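Local atomic coordinates of DUF1116 domain-containing protein (Enterococcus faecalis, PDB entry 3CLQ), a protein that is of unknown function but may, like the AllG subunit of oxamate carbamoyltransferase, take part in carbamoyl-transfer chemistry. Residues Pro283-Val287 with Ala300-Met304; Ala49-Ile53 with Cys261-Phe267; Pro381-Ile387 with Gly398-Pro404; Gly103-Gly107 with Leu139-Ala143. All coordinates share one frame; numbering follows the deposited sequence.

Contact 1 of 4, residues Pro283-Val287 with Ala300-Met304; sequences PAQRV and AGLDM
The backbone NH of D303 donates to the carbonyl oxygen of Q285, N to O 3.0 Å, in a nearly straight bond (164° at the hydrogen) that approaches almost head-on to the C=O. The same oxygen also has CB of D303 beside it at 3.4 Å, so the amide and CB of one residue both lie against the acceptor. The D303 carboxylate then swings clear of the 283-287 backbone: with CG anti to the backbone N (chi1 -159°), OD2 is carried to a salt bridge with R262, while CG2 of V287 lies loosely beside the amide N and OD1 of D303.

On the neighbouring residue pair, L302 lies against A284. Its CD2 methyl presses on the A284 carbonyl oxygen at 3.2 Å, and the two CB atoms meet at 4.1 Å; the A284 methyl faces the D303 carbonyl oxygen as well. Farther along, the R286 side chain starts away from 300-304 but bends at chi3, and the guanidinium ends up obliquely near A300, with NH2 3.8 Å from A300 O and NH1 close to the A300 methyl. This is proximity without a hydrogen bond. Q285 folds back on its own segment, NE2 donating to P283 O at 2.8 Å from above the carbonyl plane.

Both segments belong to the irregular connection between strands 280-283 and 304-305, the two outermost strands of a four-stranded antiparallel sheet, and the single backbone bond draws the start and finish of this long loop together.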
loop_
_atom_site.group_PDB
_atom_site.type_symbol
_atom_site.label_atom_id
_atom_site.label_comp_id
_atom_site.label_asym_id
_atom_site.label_seq_id
_atom_site.Cartn_x
_atom_site.Cartn_y
_atom_site.Cartn_z
ATOM N N PRO B 283 15.950 -17.333 -28.234
ATOM C CA PRO B 283 16.009 -18.264 -27.125
ATOM C C PRO B 283 15.655 -17.570 -25.820
ATOM O O PRO B 283 16.186 -16.496 -25.519
ATOM C CB PRO B 283 17.489 -18.663 -27.097
ATOM C CG PRO B 283 18.027 -18.277 -28.461
ATOM C CD PRO B 283 17.288 -17.014 -28.744
ATOM N N ALA B 284 14.741 -18.153 -25.057
ATOM C CA ALA B 284 14.460 -17.629 -23.733
ATOM C C ALA B 284 15.704 -17.869 -22.857
ATOM O O ALA B 284 16.434 -18.837 -23.075
ATOM C CB ALA B 284 13.236 -18.296 -23.147
ATOM N N GLN B 285 15.918 -16.983 -21.881
ATOM C CA GLN B 285 17.137 -16.919 -21.079
ATOM C C GLN B 285 16.971 -17.430 -19.641
ATOM O O GLN B 285 15.851 -17.561 -19.144
ATOM C CB GLN B 285 17.563 -15.458 -21.017
ATOM C CG GLN B 285 17.768 -14.850 -22.384
ATOM C CD GLN B 285 18.911 -15.507 -23.086
ATOM O OE1 GLN B 285 20.011 -15.545 -22.555
ATOM N NE2 GLN B 285 18.664 -16.046 -24.272
ATOM N N ARG B 286 18.076 -17.696 -18.954
ATOM C CA ARG B 286 17.993 -18.059 -17.548
ATOM C C ARG B 286 17.689 -16.803 -16.786
ATOM O O ARG B 286 18.051 -15.718 -17.223
ATOM C CB ARG B 286 19.314 -18.613 -17.034
ATOM C CG ARG B 286 19.998 -19.604 -17.957
ATOM C CD ARG B 286 20.984 -20.479 -17.182
ATOM N NE ARG B 286 20.532 -21.868 -17.052
ATOM C CZ ARG B 286 19.614 -22.302 -16.188
ATOM N NH1 ARG B 286 19.015 -21.467 -15.355
ATOM N NH2 ARG B 286 19.285 -23.581 -16.163
ATOM N N VAL B 287 17.017 -16.960 -15.647
ATOM C CA VAL B 287 16.789 -15.879 -14.710
ATOM C C VAL B 287 17.673 -16.108 -13.496
ATOM O O VAL B 287 17.444 -17.049 -12.741
ATOM C CB VAL B 287 15.354 -15.919 -14.196
ATOM C CG1 VAL B 287 14.896 -14.535 -13.801
ATOM C CG2 VAL B 287 14.428 -16.502 -15.233
ATOM N N ALA B 300 16.195 -24.497 -12.140
ATOM C CA ALA B 300 15.356 -23.495 -12.804
ATOM C C ALA B 300 15.036 -23.785 -14.265
ATOM O O ALA B 300 15.823 -24.416 -14.975
ATOM C CB ALA B 300 16.007 -22.138 -12.690
ATOM N N GLY B 301 13.874 -23.314 -14.704
ATOM C CA GLY B 301 13.509 -23.359 -16.109
ATOM C C GLY B 301 13.904 -22.063 -16.785
ATOM O O GLY B 301 14.299 -21.096 -16.120
ATOM N N LEU B 302 13.797 -22.027 -18.109
ATOM C CA LEU B 302 13.983 -20.780 -18.851
ATOM C C LEU B 302 12.791 -19.810 -18.650
ATOM O O LEU B 302 11.643 -20.230 -18.484
ATOM C CB LEU B 302 14.205 -21.062 -20.345
ATOM C CG LEU B 302 15.269 -22.100 -20.737
ATOM C CD1 LEU B 302 14.713 -23.104 -21.735
ATOM C CD2 LEU B 302 16.539 -21.462 -21.276
ATOM N N ASP B 303 13.096 -18.515 -18.653
ATOM C CA ASP B 303 12.121 -17.437 -18.655
ATOM C C ASP B 303 10.769 -17.816 -19.272
ATOM O O ASP B 303 10.693 -18.229 -20.420
ATOM C CB ASP B 303 12.733 -16.264 -19.419
ATOM C CG ASP B 303 12.078 -14.937 -19.091
ATOM O OD1 ASP B 303 11.633 -14.715 -17.921
ATOM O OD2 ASP B 303 12.029 -14.098 -20.024
HETATM N N MSE B 304 9.692 -17.646 -18.514
HETATM C CA MSE B 304 8.369 -18.025 -19.015
HETATM C C MSE B 304 7.234 -17.144 -18.467
HETATM O O MSE B 304 7.150 -16.918 -17.266
HETATM C CB MSE B 304 8.096 -19.494 -18.681
HETATM C CG MSE B 304 6.812 -20.068 -19.289
HETATM SE SE MSE B 304 6.348 -21.850 -18.573
HETATM C CE MSE B 304 6.394 -21.375 -16.667
#

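Contact 2 of 4, residues Ala49-Ile53 with Cys261-Phe267; sequences AGPPI and CRNGVEF
An Asx turn at N263, in the tight connection between antiparallel strands 257-263 and 266-271, supplies a polar anchor for the loop that follows strand 45-48. Both ends of the N263 amide are used. OD1 accepts from V265 N, lying in the carbonyl plane, and from E266 N at 2.9 Å, tilted from that plane; the amide is thereby locked in rotation. ND2 is left directed at the other segment and donates to P51 O at 2.8 Å, the oxygen lying close to the amide plane although the bond is bent to 132° at the hydrogen.

Apolar groups close around this amide. The I53 side chain comes from the opposite direction, its CB 3.5 Å from ND2 and its CD1 reaching on to V265 CB at 4.1 Å. The P51 ring crosses N263 at about a right angle, CD 3.5 Å from ND2. G50 sits against the strand itself: its CA is 3.2 Å from R262 O and 3.6 Å from C261 SG, a closeness that suits a residue without a side chain and with positive phi. Its NH bonds to D306.

Bonded through both its oxygen and its nitrogen, the N263 amide has its orientation determined by backbone partners on two chain segments, and the surrounding proline and isoleucine probably shield its bond to P51 O from water.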
loop_
_atom_site.group_PDB
_atom_site.type_symbol
_atom_site.label_atom_id
_atom_site.label_comp_id
_atom_site.label_asym_id
_atom_site.label_seq_id
_atom_site.Cartn_x
_atom_site.Cartn_y
_atom_site.Cartn_z
ATOM N N ALA B 49 1.040 -18.730 -22.588
ATOM C CA ALA B 49 1.912 -17.558 -22.648
ATOM C C ALA B 49 2.964 -17.630 -23.780
ATOM O O ALA B 49 3.174 -18.691 -24.366
ATOM C CB ALA B 49 2.596 -17.337 -21.305
ATOM N N GLY B 50 3.619 -16.495 -24.065
ATOM C CA GLY B 50 4.736 -16.438 -25.022
ATOM C C GLY B 50 4.303 -16.506 -26.476
ATOM O O GLY B 50 3.114 -16.487 -26.761
ATOM N N PRO B 51 5.265 -16.577 -27.408
ATOM C CA PRO B 51 5.009 -16.605 -28.850
ATOM C C PRO B 51 4.598 -17.990 -29.355
ATOM O O PRO B 51 4.756 -18.971 -28.636
ATOM C CB PRO B 51 6.362 -16.223 -29.431
ATOM C CG PRO B 51 7.307 -16.837 -28.485
ATOM C CD PRO B 51 6.702 -16.603 -27.121
ATOM N N PRO B 52 4.088 -18.073 -30.599
ATOM C CA PRO B 52 3.504 -19.321 -31.091
ATOM C C PRO B 52 4.437 -20.504 -30.872
ATOM O O PRO B 52 5.656 -20.376 -31.019
ATOM C CB PRO B 52 3.287 -19.053 -32.581
ATOM C CG PRO B 52 3.102 -17.608 -32.671
ATOM C CD PRO B 52 4.018 -17.009 -31.615
ATOM N N ILE B 53 3.854 -21.638 -30.495
ATOM C CA ILE B 53 4.620 -22.840 -30.179
ATOM C C ILE B 53 3.709 -24.070 -30.216
ATOM O O ILE B 53 2.688 -24.125 -29.540
ATOM C CB ILE B 53 5.299 -22.722 -28.792
ATOM C CG1 ILE B 53 6.228 -23.903 -28.525
ATOM C CG2 ILE B 53 4.248 -22.610 -27.694
ATOM C CD1 ILE B 53 7.332 -23.598 -27.566
ATOM N N CYS B 261 7.302 -11.281 -24.380
ATOM C CA CYS B 261 6.717 -12.459 -23.768
ATOM C C CYS B 261 7.562 -13.684 -24.023
ATOM O O CYS B 261 8.428 -13.689 -24.898
ATOM C CB CYS B 261 5.292 -12.690 -24.265
ATOM S SG CYS B 261 5.198 -12.971 -26.028
ATOM N N ARG B 262 7.311 -14.723 -23.237
ATOM C CA ARG B 262 8.098 -15.934 -23.330
ATOM C C ARG B 262 7.240 -17.136 -22.955
ATOM O O ARG B 262 6.249 -16.995 -22.238
ATOM C CB ARG B 262 9.341 -15.841 -22.443
ATOM C CG ARG B 262 9.069 -15.283 -21.096
ATOM C CD ARG B 262 9.265 -13.783 -21.061
ATOM N NE ARG B 262 9.678 -13.368 -19.725
ATOM C CZ ARG B 262 8.836 -13.016 -18.752
ATOM N NH1 ARG B 262 9.301 -12.679 -17.555
ATOM N NH2 ARG B 262 7.530 -13.001 -18.969
ATOM N N ASN B 263 7.620 -18.304 -23.471
ATOM C CA ASN B 263 6.877 -19.549 -23.259
ATOM C C ASN B 263 7.747 -20.676 -22.707
ATOM O O ASN B 263 7.451 -21.845 -22.920
ATOM C CB ASN B 263 6.187 -20.011 -24.558
ATOM C CG ASN B 263 7.165 -20.246 -25.693
ATOM O OD1 ASN B 263 8.331 -20.562 -25.473
ATOM N ND2 ASN B 263 6.694 -20.081 -26.916
ATOM N N GLY B 264 8.826 -20.324 -22.014
ATOM C CA GLY B 264 9.666 -21.315 -21.369
ATOM C C GLY B 264 10.689 -21.886 -22.319
ATOM O O GLY B 264 11.580 -22.635 -21.900
ATOM N N VAL B 265 10.565 -21.550 -23.601
ATOM C CA VAL B 265 11.507 -22.019 -24.603
ATOM C C VAL B 265 12.012 -20.839 -25.438
ATOM O O VAL B 265 13.204 -20.745 -25.728
ATOM C CB VAL B 265 10.863 -23.092 -25.533
ATOM C CG1 VAL B 265 11.852 -23.585 -26.572
ATOM C CG2 VAL B 265 10.330 -24.271 -24.734
ATOM N N GLU B 266 11.107 -19.945 -25.830
ATOM C CA GLU B 266 11.477 -18.816 -26.675
ATOM C C GLU B 266 11.013 -17.476 -26.142
ATOM O O GLU B 266 9.976 -17.364 -25.478
ATOM C CB GLU B 266 10.888 -18.963 -28.071
ATOM C CG GLU B 266 11.507 -20.034 -28.931
ATOM C CD GLU B 266 11.302 -19.760 -30.405
ATOM O OE1 GLU B 266 10.150 -19.496 -30.821
ATOM O OE2 GLU B 266 12.301 -19.801 -31.149
ATOM N N PHE B 267 11.773 -16.442 -26.472
ATOM C CA PHE B 267 11.371 -15.076 -26.191
ATOM C C PHE B 267 10.865 -14.448 -27.479
ATOM O O PHE B 267 11.435 -14.672 -28.570
ATOM C CB PHE B 267 12.550 -14.290 -25.686
ATOM C CG PHE B 267 12.174 -13.165 -24.853
ATOM C CD1 PHE B 267 12.250 -13.258 -23.472
ATOM C CD2 PHE B 267 11.697 -11.991 -25.423
ATOM C CE1 PHE B 267 11.876 -12.180 -22.677
ATOM C CE2 PHE B 267 11.334 -10.922 -24.630
ATOM C CZ PHE B 267 11.431 -11.028 -23.263
#

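Contact 3 of 4, residues Pro381-Ile387 with Gly398-Pro404; sequences PVINTAI and GAGLTNP
The two segments belong to the antiparallel beta hairpin of strands 383-388 and 396-402. Backbone bonds carry the ladder. The hydrogen-bonded pairs I383-T402 and T385-G400 each make two reciprocal bonds, the shortest of them from T402 N to I383 O at 2.8 Å; a further bond joins I387 N to G398 O. Between them, at the non-hydrogen-bonded pair N384-L401, CA of L401 makes a CA-H...O contact with I383 O, and N384 CA makes another with G400 O.

Apolar packing adds to this. On the face of I383, T385 and T402, the side chains of I383 and T402 run side by side, CG1 to CG2 3.8 Å, and the T402 methyl also meets CG2 of T385 at 3.7 Å. T402 OG1, anti to its own backbone N (chi1 -158°), is turned away from these methyls and bonds to R286 O. Just ahead of strand 383-388, the V382 side chain crosses that of L401 at about a right angle, V382 CG2 touching L401 CD1 at 3.5 Å.

Past the strand ends, P381 CB rests on P404 CD. There N403 ND2 donates to P381 O at 3.0 Å, from well above the carbonyl plane.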
loop_
_atom_site.group_PDB
_atom_site.type_symbol
_atom_site.label_atom_id
_atom_site.label_comp_id
_atom_site.label_asym_id
_atom_site.label_seq_id
_atom_site.Cartn_x
_atom_site.Cartn_y
_atom_site.Cartn_z
ATOM N N PRO B 381 16.613 -4.267 -22.384
ATOM C CA PRO B 381 15.615 -4.210 -21.329
ATOM C C PRO B 381 15.981 -5.131 -20.176
ATOM O O PRO B 381 16.376 -6.268 -20.384
ATOM C CB PRO B 381 14.370 -4.746 -22.020
ATOM C CG PRO B 381 14.521 -4.296 -23.391
ATOM C CD PRO B 381 15.984 -4.464 -23.697
ATOM N N VAL B 382 15.877 -4.623 -18.966
ATOM C CA VAL B 382 16.086 -5.434 -17.788
ATOM C C VAL B 382 14.719 -5.885 -17.339
ATOM O O VAL B 382 13.813 -5.070 -17.230
ATOM C CB VAL B 382 16.688 -4.596 -16.653
ATOM C CG1 VAL B 382 15.605 -3.704 -16.008
ATOM C CG2 VAL B 382 17.306 -5.488 -15.624
ATOM N N ILE B 383 14.540 -7.174 -17.093
ATOM C CA ILE B 383 13.281 -7.607 -16.511
ATOM C C ILE B 383 13.499 -8.421 -15.248
ATOM O O ILE B 383 14.364 -9.279 -15.198
ATOM C CB ILE B 383 12.382 -8.320 -17.521
ATOM C CG1 ILE B 383 11.853 -9.611 -16.950
ATOM C CG2 ILE B 383 13.107 -8.639 -18.814
ATOM C CD1 ILE B 383 11.124 -10.378 -17.986
ATOM N N ASN B 384 12.750 -8.108 -14.203
ATOM C CA ASN B 384 12.812 -8.879 -12.971
ATOM C C ASN B 384 11.615 -9.809 -12.989
ATOM O O ASN B 384 10.488 -9.382 -13.245
ATOM C CB ASN B 384 12.724 -7.963 -11.739
ATOM C CG ASN B 384 14.038 -7.188 -11.435
ATOM O OD1 ASN B 384 13.995 -6.086 -10.840
ATOM N ND2 ASN B 384 15.193 -7.769 -11.795
ATOM N N THR B 385 11.844 -11.082 -12.721
ATOM C CA THR B 385 10.783 -12.066 -12.824
ATOM C C THR B 385 11.051 -13.202 -11.848
ATOM O O THR B 385 12.173 -13.337 -11.323
ATOM C CB THR B 385 10.684 -12.624 -14.262
ATOM O OG1 THR B 385 9.922 -13.833 -14.254
ATOM C CG2 THR B 385 12.058 -12.963 -14.814
ATOM N N ALA B 386 10.024 -14.010 -11.592
ATOM C CA ALA B 386 10.174 -15.184 -10.739
ATOM C C ALA B 386 10.949 -16.287 -11.455
ATOM O O ALA B 386 10.773 -16.483 -12.662
ATOM C CB ALA B 386 8.804 -15.704 -10.307
ATOM N N ILE B 387 11.803 -17.004 -10.722
ATOM C CA ILE B 387 12.404 -18.225 -11.271
ATOM C C ILE B 387 11.577 -19.471 -10.901
ATOM O O ILE B 387 11.182 -19.665 -9.751
ATOM C CB ILE B 387 13.929 -18.345 -10.963
ATOM C CG1 ILE B 387 14.197 -18.609 -9.500
ATOM C CG2 ILE B 387 14.651 -17.035 -11.256
ATOM C CD1 ILE B 387 15.605 -18.229 -9.124
ATOM N N GLY B 398 12.445 -19.114 -6.332
ATOM C CA GLY B 398 13.353 -17.965 -6.218
ATOM C C GLY B 398 13.006 -16.897 -7.232
ATOM O O GLY B 398 11.979 -17.002 -7.896
ATOM N N ALA B 399 13.850 -15.870 -7.351
ATOM C CA ALA B 399 13.627 -14.792 -8.332
ATOM C C ALA B 399 14.882 -14.018 -8.670
ATOM O O ALA B 399 15.893 -14.090 -7.940
ATOM C CB ALA B 399 12.571 -13.828 -7.855
ATOM N N GLY B 400 14.821 -13.264 -9.767
ATOM C CA GLY B 400 16.028 -12.596 -10.225
ATOM C C GLY B 400 15.891 -11.815 -11.505
ATOM O O GLY B 400 14.795 -11.698 -12.016
ATOM N N LEU B 401 17.021 -11.309 -12.009
ATOM C CA LEU B 401 17.104 -10.489 -13.226
ATOM C C LEU B 401 17.354 -11.298 -14.526
ATOM O O LEU B 401 18.195 -12.209 -14.580
ATOM C CB LEU B 401 18.205 -9.438 -13.047
ATOM C CG LEU B 401 18.676 -8.504 -14.175
ATOM C CD1 LEU B 401 19.417 -7.311 -13.578
ATOM C CD2 LEU B 401 19.593 -9.196 -15.182
ATOM N N THR B 402 16.635 -10.951 -15.579
ATOM C CA THR B 402 16.851 -11.583 -16.859
ATOM C C THR B 402 16.793 -10.554 -18.010
ATOM O O THR B 402 16.521 -9.372 -17.794
ATOM C CB THR B 402 15.856 -12.753 -17.054
ATOM O OG1 THR B 402 16.368 -13.665 -18.029
ATOM C CG2 THR B 402 14.480 -12.272 -17.475
ATOM N N ASN B 403 17.082 -10.971 -19.231
ATOM C CA ASN B 403 16.919 -10.055 -20.359
ATOM C C ASN B 403 16.304 -10.775 -21.562
ATOM O O ASN B 403 16.274 -12.007 -21.605
ATOM C CB ASN B 403 18.256 -9.384 -20.748
ATOM C CG ASN B 403 18.999 -8.759 -19.541
ATOM O OD1 ASN B 403 19.606 -9.464 -18.733
ATOM N ND2 ASN B 403 18.979 -7.433 -19.449
ATOM N N PRO B 404 15.777 -10.015 -22.530
ATOM C CA PRO B 404 15.477 -10.659 -23.796
ATOM C C PRO B 404 16.813 -10.930 -24.454
ATOM O O PRO B 404 17.811 -10.367 -24.025
ATOM C CB PRO B 404 14.716 -9.577 -24.576
ATOM C CG PRO B 404 14.372 -8.532 -23.602
ATOM C CD PRO B 404 15.416 -8.588 -22.534
#

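Contact 4 of 4, residues Gly103-Gly107 with Leu139-Ala143; sequences GSMAG and LRFGA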
loop_
_atom_site.group_PDB
_atom_site.type_symbol
_atom_site.label_atom_id
_atom_site.label_comp_id
_atom_site.label_asym_id
_atom_site.label_seq_id
_atom_site.Cartn_x
_atom_site.Cartn_y
_atom_site.Cartn_z
ATOM N N GLY B 103 -1.061 -13.985 -20.314
ATOM C CA GLY B 103 -1.124 -15.058 -19.339
ATOM C C GLY B 103 0.104 -15.143 -18.461
ATOM O O GLY B 103 1.255 -15.153 -18.949
ATOM N N SER B 104 -0.147 -15.172 -17.152
ATOM C CA SER B 104 0.911 -15.331 -16.155
ATOM C C SER B 104 1.512 -16.754 -16.120
ATOM O O SER B 104 0.772 -17.752 -16.117
ATOM C CB SER B 104 0.393 -14.960 -14.779
ATOM O OG SER B 104 1.438 -15.154 -13.848
HETATM N N MSE B 105 2.850 -16.813 -16.069
HETATM C CA MSE B 105 3.657 -18.038 -16.216
HETATM C C MSE B 105 3.272 -18.918 -17.417
HETATM O O MSE B 105 3.517 -18.561 -18.573
HETATM C CB MSE B 105 3.677 -18.861 -14.927
HETATM C CG MSE B 105 4.132 -18.109 -13.690
HETATM SE SE MSE B 105 5.955 -17.333 -13.714
HETATM C CE MSE B 105 5.526 -15.470 -14.265
ATOM N N ALA B 106 2.694 -20.084 -17.149
ATOM C CA ALA B 106 2.320 -20.971 -18.246
ATOM C C ALA B 106 1.205 -20.290 -19.054
ATOM O O ALA B 106 1.070 -20.494 -20.269
ATOM C CB ALA B 106 1.889 -22.326 -17.723
ATOM N N GLY B 107 0.421 -19.471 -18.365
ATOM C CA GLY B 107 -0.535 -18.587 -19.014
ATOM C C GLY B 107 -1.720 -19.316 -19.609
ATOM O O GLY B 107 -2.563 -18.715 -20.294
ATOM N N LEU B 139 -1.854 -24.251 -11.111
ATOM C CA LEU B 139 -1.805 -24.598 -12.523
ATOM C C LEU B 139 -0.805 -23.799 -13.350
ATOM O O LEU B 139 -0.119 -24.354 -14.214
ATOM C CB LEU B 139 -3.179 -24.434 -13.160
ATOM C CG LEU B 139 -3.139 -24.776 -14.653
ATOM C CD1 LEU B 139 -3.389 -26.262 -14.861
ATOM C CD2 LEU B 139 -4.136 -23.931 -15.468
ATOM N N ARG B 140 -0.719 -22.502 -13.113
ATOM C CA ARG B 140 0.179 -21.678 -13.920
ATOM C C ARG B 140 1.658 -22.114 -13.823
ATOM O O ARG B 140 2.495 -21.675 -14.629
ATOM C CB ARG B 140 0.008 -20.186 -13.618
ATOM C CG ARG B 140 0.690 -19.720 -12.364
ATOM C CD ARG B 140 0.285 -18.288 -12.056
ATOM N NE ARG B 140 0.113 -18.081 -10.619
ATOM C CZ ARG B 140 0.988 -17.443 -9.851
ATOM N NH1 ARG B 140 2.098 -16.921 -10.368
ATOM N NH2 ARG B 140 0.753 -17.315 -8.559
ATOM N N PHE B 141 1.963 -22.987 -12.860
ATOM C CA PHE B 141 3.309 -23.541 -12.698
ATOM C C PHE B 141 3.303 -25.008 -13.085
ATOM O O PHE B 141 4.281 -25.716 -12.870
ATOM C CB PHE B 141 3.808 -23.414 -11.254
ATOM C CG PHE B 141 4.183 -22.024 -10.854
ATOM C CD1 PHE B 141 5.250 -21.378 -11.462
ATOM C CD2 PHE B 141 3.473 -21.360 -9.859
ATOM C CE1 PHE B 141 5.609 -20.082 -11.090
ATOM C CE2 PHE B 141 3.823 -20.068 -9.472
ATOM C CZ PHE B 141 4.896 -19.426 -10.089
ATOM N N GLY B 142 2.181 -25.467 -13.625
ATOM C CA GLY B 142 2.126 -26.781 -14.247
ATOM C C GLY B 142 1.554 -27.886 -13.383
ATOM O O GLY B 142 1.442 -29.025 -13.847
ATOM N N ALA B 143 1.179 -27.551 -12.140
ATOM C CA ALA B 143 0.638 -28.536 -11.193
ATOM C C ALA B 143 -0.777 -28.976 -11.575
ATOM O O ALA B 143 -1.586 -28.157 -11.999
ATOM C CB ALA B 143 0.655 -27.974 -9.792
#
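A type II' beta turn from S104 to G107 meets a short 3-10 segment, 139-141, through one backbone bond: A106 N donates to R140 O at 3.0 Å, in the carbonyl plane and on a lone pair of the acceptor. The same oxygen is flanked by two side-chain carbons of the turn, CB of M105 and CB of A106.

M105, a selenomethionine, runs alongside F141, both side chains pointing the same way. Its CG lies 3.6 Å from F141 CE1, and the selenium, in place of methionine sulfur, stands 4.9 Å from the ring centroid, obliquely placed, in a Met-aromatic contact. Chi1 and chi2 set the selenium beside CE1, and the terminal methyl then turns away. R140 fills the space beside S104 and M105: its CB packs on S104 O at 3.6 Å, its CG on M105 CG, and its CD near S104 OG at 3.8 Å. That hydroxyl has its hydrogen-bonding partner elsewhere, in Y231 OH; the R140 side chain also touches Y231.

Across this buried contact the attraction is probably mostly dispersive, the aliphatic part of R140 and the ring of F141 lying against the M105 side chain, while the one hydrogen bond between the two segments helps set the turn against the 3-10 segment.

Contact 1 touches each of the other three. Its D303 OD2 forms a salt bridge with R262 NE of contact 2, modelled doubtfully short, and R262 also packs against I383 and T385 of contact 3. R286 O accepts from T402 OG1 of contact 3 at 2.8 Å, which fastens the 283-287 loop to the hairpin. Toward contact 4, M304 CG packs on M105 O at 3.7 Å. A49 N of contact 2 is 2.9 Å from A106 O of contact 4, a probable hydrogen bond, and contact 4 is nested in the chain loop that contact 2 closes. Contacts 3 and 4 do not touch; their centres are about 17 Å apart. No active site has been established for this protein.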